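Local coordinates for tubulin-like protein CetZ1 (PDB 4B46) that controls cell shape as a GTP-binding cytoskeletal protein of the tubulin/FtsZ type and is essential for the rod-shaped cells needed for efficient swimming, at residues S212-S216 against G330-I334; T267-T272 against E304-G310; G232-V238 against E338-G342. All blocks are in the same frame, centred on the assembly; numbering follows the deposited sequence.

Contact 1. Residues S212-S216 against G330-I334; sequences SVVDS and GDYPI
Residues 212-214 are extended loop, and helix 216-223 starts just beyond them. Residues 330-333 end a strand, with G330 almost fully stretched (phi/psi -166/-172°). The backbones meet in a single bridge of V213 with D331, CA atoms 5.0 Å apart. One residue makes both hydrogen bonds: D331 N gives to S212 O (3.2 Å), and D331 O accepts from V214 N (3.2 Å). V213 CA also lies 3.4 Å from D331 O. V214 CG2 comes to 3.4 Å from G330 C. A beta carbon on G330 would clash with this methyl and with S212 O. Both valines are t. V213 CG2 packs on P333 CD at 3.8 Å. The ring of Y332 (chi1 m) reaches back, with CE1 3.9 Å from V214 CB and 3.4 Å from V214 O. Its OH bonds to the backbone O of L197. D215 turns away as N-cap, its OD1 accepting from E218 N. The loop between helices 179-198 and 216-223 matches in position the loop that follows the long central helix of tubulin and FtsZ. Its last residues, 212-214, are joined here to strand 326-333, the outermost strand of the C-terminal half of the sheet.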
# COMPACT_ATOMS: atom_id res chain seq x y z
N SER A 212 -4.88 -15.43 -19.55
CA SER A 212 -4.10 -14.24 -19.87
C SER A 212 -3.50 -13.60 -18.62
O SER A 212 -4.12 -13.55 -17.56
CB SER A 212 -4.97 -13.23 -20.63
OG SER A 212 -4.17 -12.19 -21.18
N VAL A 213 -2.27 -13.10 -18.76
CA VAL A 213 -1.48 -12.59 -17.65
C VAL A 213 -1.80 -11.13 -17.36
O VAL A 213 -1.98 -10.33 -18.28
CB VAL A 213 0.03 -12.76 -17.93
CG1 VAL A 213 0.88 -12.18 -16.80
CG2 VAL A 213 0.36 -14.23 -18.15
N VAL A 214 -1.90 -10.79 -16.08
CA VAL A 214 -2.15 -9.41 -15.67
C VAL A 214 -0.92 -8.57 -15.95
O VAL A 214 0.17 -8.89 -15.48
CB VAL A 214 -2.45 -9.31 -14.15
CG1 VAL A 214 -2.49 -7.84 -13.71
CG2 VAL A 214 -3.75 -10.00 -13.80
N ASP A 215 -1.09 -7.49 -16.70
CA ASP A 215 0.03 -6.58 -16.91
C ASP A 215 -0.15 -5.29 -16.11
O ASP A 215 -1.21 -5.06 -15.53
CB ASP A 215 0.25 -6.30 -18.41
CG ASP A 215 -0.99 -5.79 -19.10
OD1 ASP A 215 -1.73 -4.98 -18.51
OD2 ASP A 215 -1.23 -6.21 -20.25
N SER A 216 0.89 -4.48 -16.07
CA SER A 216 0.87 -3.22 -15.32
C SER A 216 -0.24 -2.28 -15.78
O SER A 216 -0.82 -1.54 -14.98
CB SER A 216 2.22 -2.51 -15.45
OG SER A 216 3.28 -3.42 -15.22
N GLY A 330 -7.09 -11.49 -14.32
CA GLY A 330 -6.07 -12.30 -14.95
C GLY A 330 -5.28 -13.06 -13.92
O GLY A 330 -5.62 -13.06 -12.73
N ASP A 331 -4.21 -13.72 -14.35
CA ASP A 331 -3.36 -14.42 -13.38
C ASP A 331 -1.87 -14.11 -13.45
O ASP A 331 -1.38 -13.52 -14.41
CB ASP A 331 -3.60 -15.93 -13.44
CG ASP A 331 -3.40 -16.50 -14.82
OD1 ASP A 331 -2.50 -16.03 -15.54
OD2 ASP A 331 -4.16 -17.42 -15.17
N TYR A 332 -1.17 -14.53 -12.40
CA TYR A 332 0.28 -14.52 -12.37
C TYR A 332 0.75 -15.97 -12.30
O TYR A 332 0.81 -16.55 -11.22
CB TYR A 332 0.81 -13.76 -11.15
CG TYR A 332 0.73 -12.26 -11.25
CD1 TYR A 332 1.06 -11.60 -12.42
CD2 TYR A 332 0.33 -11.50 -10.15
CE1 TYR A 332 1.00 -10.21 -12.51
CE2 TYR A 332 0.25 -10.12 -10.23
CZ TYR A 332 0.59 -9.48 -11.41
OH TYR A 332 0.52 -8.11 -11.48
N PRO A 333 1.05 -16.56 -13.46
CA PRO A 333 1.56 -17.94 -13.44
C PRO A 333 2.94 -18.00 -12.80
O PRO A 333 3.86 -17.31 -13.24
CB PRO A 333 1.61 -18.31 -14.93
CG PRO A 333 1.58 -17.01 -15.67
CD PRO A 333 0.81 -16.06 -14.82
N ILE A 334 3.07 -18.82 -11.76
CA ILE A 334 4.33 -18.95 -11.02
C ILE A 334 4.69 -20.42 -10.85
O ILE A 334 4.20 -21.07 -9.93
CB ILE A 334 4.22 -18.32 -9.62
CG1 ILE A 334 3.83 -16.85 -9.71
CG2 ILE A 334 5.54 -18.47 -8.86
CD1 ILE A 334 3.63 -16.19 -8.35

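Contact 2. Residues T267-T272 against E304-G310; sequences TTNRIT and EHLNRKG
Residues 267-272 lie within helix 265-280; the loop up to N307 leads into helix 308-322. N307 is the central side chain, chi1 p (70°). N307 OD1 accepts from G310 N (2.9 Å), an N-cap bond for helix 308-322. N307 ND2 donates to T268 OG1 (2.9 Å). T268 is m, and its OG1 also bonds to T264 O. T267, also m, sets CG2 3.4 Å from N307 ND2. I271 (m, t) places CD1 3.5 Å from N307 OD1 and CG2 3.5 Å from G310 C. The backbones come closest at T268 and G310, CA to CA 4.3 Å. A beta carbon on G310 would clash with I271 CB. R270 (chi1 t) lays one face of its guanidinium over H305 CB, 3.9 Å from NH2, but R270 NH2 is modelled too close to H305 O (2.2 Å) to be read as a bond. The N-terminal turn of helix 308-322 thus packs against helix 265-280. T268, N269 and T272 reach R313, while I271 and L306 touch L299 of strand 294-301.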
# COMPACT_ATOMS: atom_id res chain seq x y z
N THR A 267 -10.33 -27.33 -10.60
CA THR A 267 -9.61 -26.08 -10.77
C THR A 267 -10.53 -24.86 -10.77
O THR A 267 -10.28 -23.88 -10.05
CB THR A 267 -8.76 -26.10 -12.06
OG1 THR A 267 -7.69 -27.03 -11.90
CG2 THR A 267 -8.18 -24.74 -12.35
N THR A 268 -11.61 -24.92 -11.55
CA THR A 268 -12.53 -23.80 -11.66
C THR A 268 -13.17 -23.47 -10.32
O THR A 268 -13.18 -22.31 -9.89
CB THR A 268 -13.62 -24.05 -12.73
OG1 THR A 268 -12.99 -24.28 -13.99
CG2 THR A 268 -14.53 -22.84 -12.87
N ASN A 269 -13.68 -24.49 -9.63
CA ASN A 269 -14.33 -24.30 -8.33
C ASN A 269 -13.39 -23.79 -7.23
O ASN A 269 -13.78 -23.00 -6.38
CB ASN A 269 -15.01 -25.59 -7.88
CG ASN A 269 -16.13 -26.02 -8.81
OD1 ASN A 269 -16.69 -25.20 -9.53
ND2 ASN A 269 -16.45 -27.31 -8.80
N ARG A 270 -12.14 -24.26 -7.24
CA ARG A 270 -11.15 -23.80 -6.28
C ARG A 270 -10.90 -22.30 -6.46
O ARG A 270 -10.80 -21.55 -5.49
CB ARG A 270 -9.85 -24.58 -6.45
CG ARG A 270 -8.77 -24.23 -5.43
CD ARG A 270 -7.37 -24.43 -5.99
NE ARG A 270 -7.21 -23.71 -7.25
CZ ARG A 270 -7.17 -24.29 -8.44
NH1 ARG A 270 -7.26 -25.61 -8.54
NH2 ARG A 270 -7.03 -23.55 -9.53
N ILE A 271 -10.80 -21.89 -7.72
CA ILE A 271 -10.58 -20.49 -8.05
C ILE A 271 -11.76 -19.62 -7.63
O ILE A 271 -11.57 -18.58 -7.01
CB ILE A 271 -10.32 -20.30 -9.55
CG1 ILE A 271 -8.93 -20.80 -9.92
CG2 ILE A 271 -10.48 -18.84 -9.94
CD1 ILE A 271 -8.61 -20.69 -11.40
N THR A 272 -12.97 -20.04 -7.98
CA THR A 272 -14.13 -19.23 -7.65
C THR A 272 -14.31 -19.13 -6.14
O THR A 272 -14.77 -18.11 -5.63
CB THR A 272 -15.41 -19.73 -8.32
OG1 THR A 272 -15.63 -21.11 -7.98
CG2 THR A 272 -15.29 -19.61 -9.82
N GLU A 304 -0.55 -24.98 -13.58
CA GLU A 304 -1.41 -26.16 -13.64
C GLU A 304 -2.65 -26.05 -12.74
O GLU A 304 -3.62 -26.79 -12.93
CB GLU A 304 -0.62 -27.45 -13.35
CG GLU A 304 -0.06 -27.55 -11.93
CD GLU A 304 1.30 -26.89 -11.77
OE1 GLU A 304 1.71 -26.11 -12.66
OE2 GLU A 304 1.96 -27.16 -10.74
N HIS A 305 -2.61 -25.14 -11.78
CA HIS A 305 -3.76 -24.89 -10.92
C HIS A 305 -4.45 -23.56 -11.23
O HIS A 305 -5.11 -22.99 -10.37
CB HIS A 305 -3.36 -24.94 -9.44
CG HIS A 305 -2.88 -26.29 -8.99
ND1 HIS A 305 -1.55 -26.57 -8.77
CD2 HIS A 305 -3.56 -27.43 -8.72
CE1 HIS A 305 -1.43 -27.82 -8.39
NE2 HIS A 305 -2.63 -28.37 -8.35
N LEU A 306 -4.27 -23.08 -12.45
CA LEU A 306 -4.95 -21.87 -12.91
C LEU A 306 -5.65 -22.18 -14.22
O LEU A 306 -5.16 -22.98 -15.01
CB LEU A 306 -3.94 -20.74 -13.15
CG LEU A 306 -3.06 -20.24 -12.01
CD1 LEU A 306 -1.98 -19.27 -12.54
CD2 LEU A 306 -3.88 -19.56 -10.94
N ASN A 307 -6.82 -21.58 -14.45
CA ASN A 307 -7.48 -21.70 -15.75
C ASN A 307 -8.29 -20.45 -16.09
O ASN A 307 -8.43 -19.55 -15.26
CB ASN A 307 -8.32 -22.99 -15.87
CG ASN A 307 -9.57 -22.99 -14.98
OD1 ASN A 307 -9.93 -22.00 -14.36
ND2 ASN A 307 -10.24 -24.14 -14.94
N ARG A 308 -8.79 -20.37 -17.32
CA ARG A 308 -9.51 -19.17 -17.75
C ARG A 308 -10.91 -19.14 -17.17
O ARG A 308 -11.42 -18.08 -16.81
CB ARG A 308 -9.57 -19.07 -19.28
CG ARG A 308 -10.19 -17.76 -19.75
CD ARG A 308 -10.29 -17.64 -21.27
NE ARG A 308 -10.67 -16.27 -21.64
CZ ARG A 308 -11.92 -15.86 -21.82
NH1 ARG A 308 -12.93 -16.70 -21.69
NH2 ARG A 308 -12.16 -14.59 -22.15
N LYS A 309 -11.53 -20.31 -17.06
CA LYS A 309 -12.92 -20.40 -16.65
C LYS A 309 -13.16 -19.87 -15.24
O LYS A 309 -14.15 -19.19 -14.98
CB LYS A 309 -13.40 -21.85 -16.76
CG LYS A 309 -14.89 -22.05 -16.60
CD LYS A 309 -15.31 -23.45 -17.04
CE LYS A 309 -16.80 -23.67 -16.84
NZ LYS A 309 -17.25 -24.96 -17.44
N GLY A 310 -12.25 -20.18 -14.32
CA GLY A 310 -12.39 -19.74 -12.94
C GLY A 310 -12.35 -18.24 -12.86
O GLY A 310 -13.13 -17.61 -12.15

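Contact 3. Residues G232-V238 against E338-G342; sequences GYASEGV and EKVAG
Strands 232-237 and 339-342 run antiparallel, at 167° with their axes 4.6 Å apart. In each of two hydrogen-bonded pairs, both residues have N and O satisfied by the partner. A234 N gives to G342 O (3.0 Å), and A234 O accepts from G342 N (2.7 Å). E236 N gives to V340 O (2.9 Å), and E236 O accepts from V340 N (2.8 Å). V238 N adds a weak bond to E338 O (2.9 Å) as the pairing ends. S235 with A341 (CA-CA 4.0 Å) and G237 with K339 (4.2 Å) are non-hydrogen-bonded pairs. This pairing is part of the mixed sheet in the C-terminal domain of the tubulin/FtsZ fold. Strand 339-347 is an inner strand there, and A341 turns its backbone bonds to A300 of strand 294-301. A234, E236 and V340 face helix 265-280, where E236 and V340 both touch L274. S235 CB meets A341 CB at 3.8 Å on the other face. Y233 (chi1 t) brings CE2 to 4.1 Å from A341 CB, and its ring packs on R193 and V196 of helix 179-198.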
# COMPACT_ATOMS: atom_id res chain seq x y z
N GLY A 232 -8.68 -7.14 -1.09
CA GLY A 232 -9.12 -8.39 -0.49
C GLY A 232 -8.16 -9.50 -0.86
O GLY A 232 -7.49 -9.40 -1.89
N TYR A 233 -8.10 -10.55 -0.06
CA TYR A 233 -7.04 -11.55 -0.23
C TYR A 233 -7.40 -12.87 0.40
O TYR A 233 -7.82 -12.93 1.55
CB TYR A 233 -5.73 -11.03 0.38
CG TYR A 233 -4.57 -12.03 0.43
CD1 TYR A 233 -4.42 -12.89 1.51
CD2 TYR A 233 -3.60 -12.06 -0.57
CE1 TYR A 233 -3.36 -13.79 1.56
CE2 TYR A 233 -2.53 -12.94 -0.52
CZ TYR A 233 -2.42 -13.81 0.55
OH TYR A 233 -1.38 -14.70 0.61
N ALA A 234 -7.21 -13.95 -0.35
CA ALA A 234 -7.30 -15.29 0.20
C ALA A 234 -6.27 -16.18 -0.47
O ALA A 234 -5.91 -15.98 -1.63
CB ALA A 234 -8.71 -15.86 0.02
N SER A 235 -5.77 -17.17 0.26
CA SER A 235 -4.80 -18.09 -0.31
C SER A 235 -4.96 -19.47 0.30
O SER A 235 -5.53 -19.63 1.38
CB SER A 235 -3.38 -17.59 -0.07
OG SER A 235 -3.01 -17.72 1.28
N GLU A 236 -4.46 -20.48 -0.42
CA GLU A 236 -4.47 -21.84 0.09
C GLU A 236 -3.40 -22.67 -0.60
O GLU A 236 -3.00 -22.38 -1.74
CB GLU A 236 -5.84 -22.48 -0.10
CG GLU A 236 -6.29 -22.55 -1.53
CD GLU A 236 -7.61 -23.28 -1.67
OE1 GLU A 236 -7.89 -24.18 -0.85
OE2 GLU A 236 -8.37 -22.94 -2.60
N GLY A 237 -2.93 -23.71 0.09
CA GLY A 237 -1.90 -24.58 -0.44
C GLY A 237 -2.40 -25.50 -1.53
O GLY A 237 -3.60 -25.55 -1.81
N VAL A 238 -1.46 -26.23 -2.15
CA VAL A 238 -1.77 -27.20 -3.20
C VAL A 238 -2.39 -26.53 -4.42
O VAL A 238 -1.71 -25.84 -5.18
CB VAL A 238 -2.67 -28.34 -2.68
CG1 VAL A 238 -3.41 -29.02 -3.83
CG2 VAL A 238 -1.85 -29.35 -1.87
N GLU A 338 3.64 -23.37 -4.34
CA GLU A 338 2.88 -24.38 -3.62
C GLU A 338 1.60 -23.79 -3.03
O GLU A 338 0.84 -24.47 -2.34
CB GLU A 338 3.74 -25.04 -2.54
CG GLU A 338 4.93 -25.81 -3.11
CD GLU A 338 6.03 -26.04 -2.09
OE1 GLU A 338 5.86 -25.63 -0.92
OE2 GLU A 338 7.07 -26.63 -2.46
N LYS A 339 1.36 -22.51 -3.32
CA LYS A 339 0.14 -21.83 -2.90
C LYS A 339 -0.58 -21.23 -4.10
O LYS A 339 0.05 -20.84 -5.08
CB LYS A 339 0.46 -20.69 -1.93
CG LYS A 339 0.77 -21.10 -0.51
CD LYS A 339 0.97 -19.87 0.34
CE LYS A 339 1.31 -20.21 1.78
NZ LYS A 339 1.50 -18.97 2.60
N VAL A 340 -1.90 -21.16 -4.01
CA VAL A 340 -2.67 -20.33 -4.92
C VAL A 340 -3.27 -19.18 -4.12
O VAL A 340 -3.85 -19.39 -3.05
CB VAL A 340 -3.79 -21.12 -5.63
CG1 VAL A 340 -4.55 -20.20 -6.58
CG2 VAL A 340 -3.20 -22.29 -6.41
N ALA A 341 -3.09 -17.96 -4.61
CA ALA A 341 -3.62 -16.79 -3.92
C ALA A 341 -4.51 -15.98 -4.85
O ALA A 341 -4.19 -15.81 -6.03
CB ALA A 341 -2.48 -15.93 -3.39
N GLY A 342 -5.63 -15.50 -4.32
CA GLY A 342 -6.50 -14.61 -5.06
C GLY A 342 -6.52 -13.24 -4.41
O GLY A 342 -6.71 -13.13 -3.19

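In the fold
All three contacts belong to the C-terminal domain and lie away from the GDP pocket. Their centres are about 14 Å (contacts 1 and 2), 15 Å (1 and 3) and 12 Å (2 and 3) apart. Contact 2 touches both others. L306 CD1 packs on D331 CB of contact 1 at 3.8 Å. H305 CB meets V340 CG2 of contact 3 at 4.0 Å, and R270 CG lies 3.1 Å from E236 OE2. Contacts 1 and 3 do not touch, but their segments 330-334 and 338-342 lie close in the sequence. Strands 326-333 and 339-347 flank strand 294-301 in the same sheet. Contact 1 is at one outermost strand of the sheet, 326-333, and contact 3 further in.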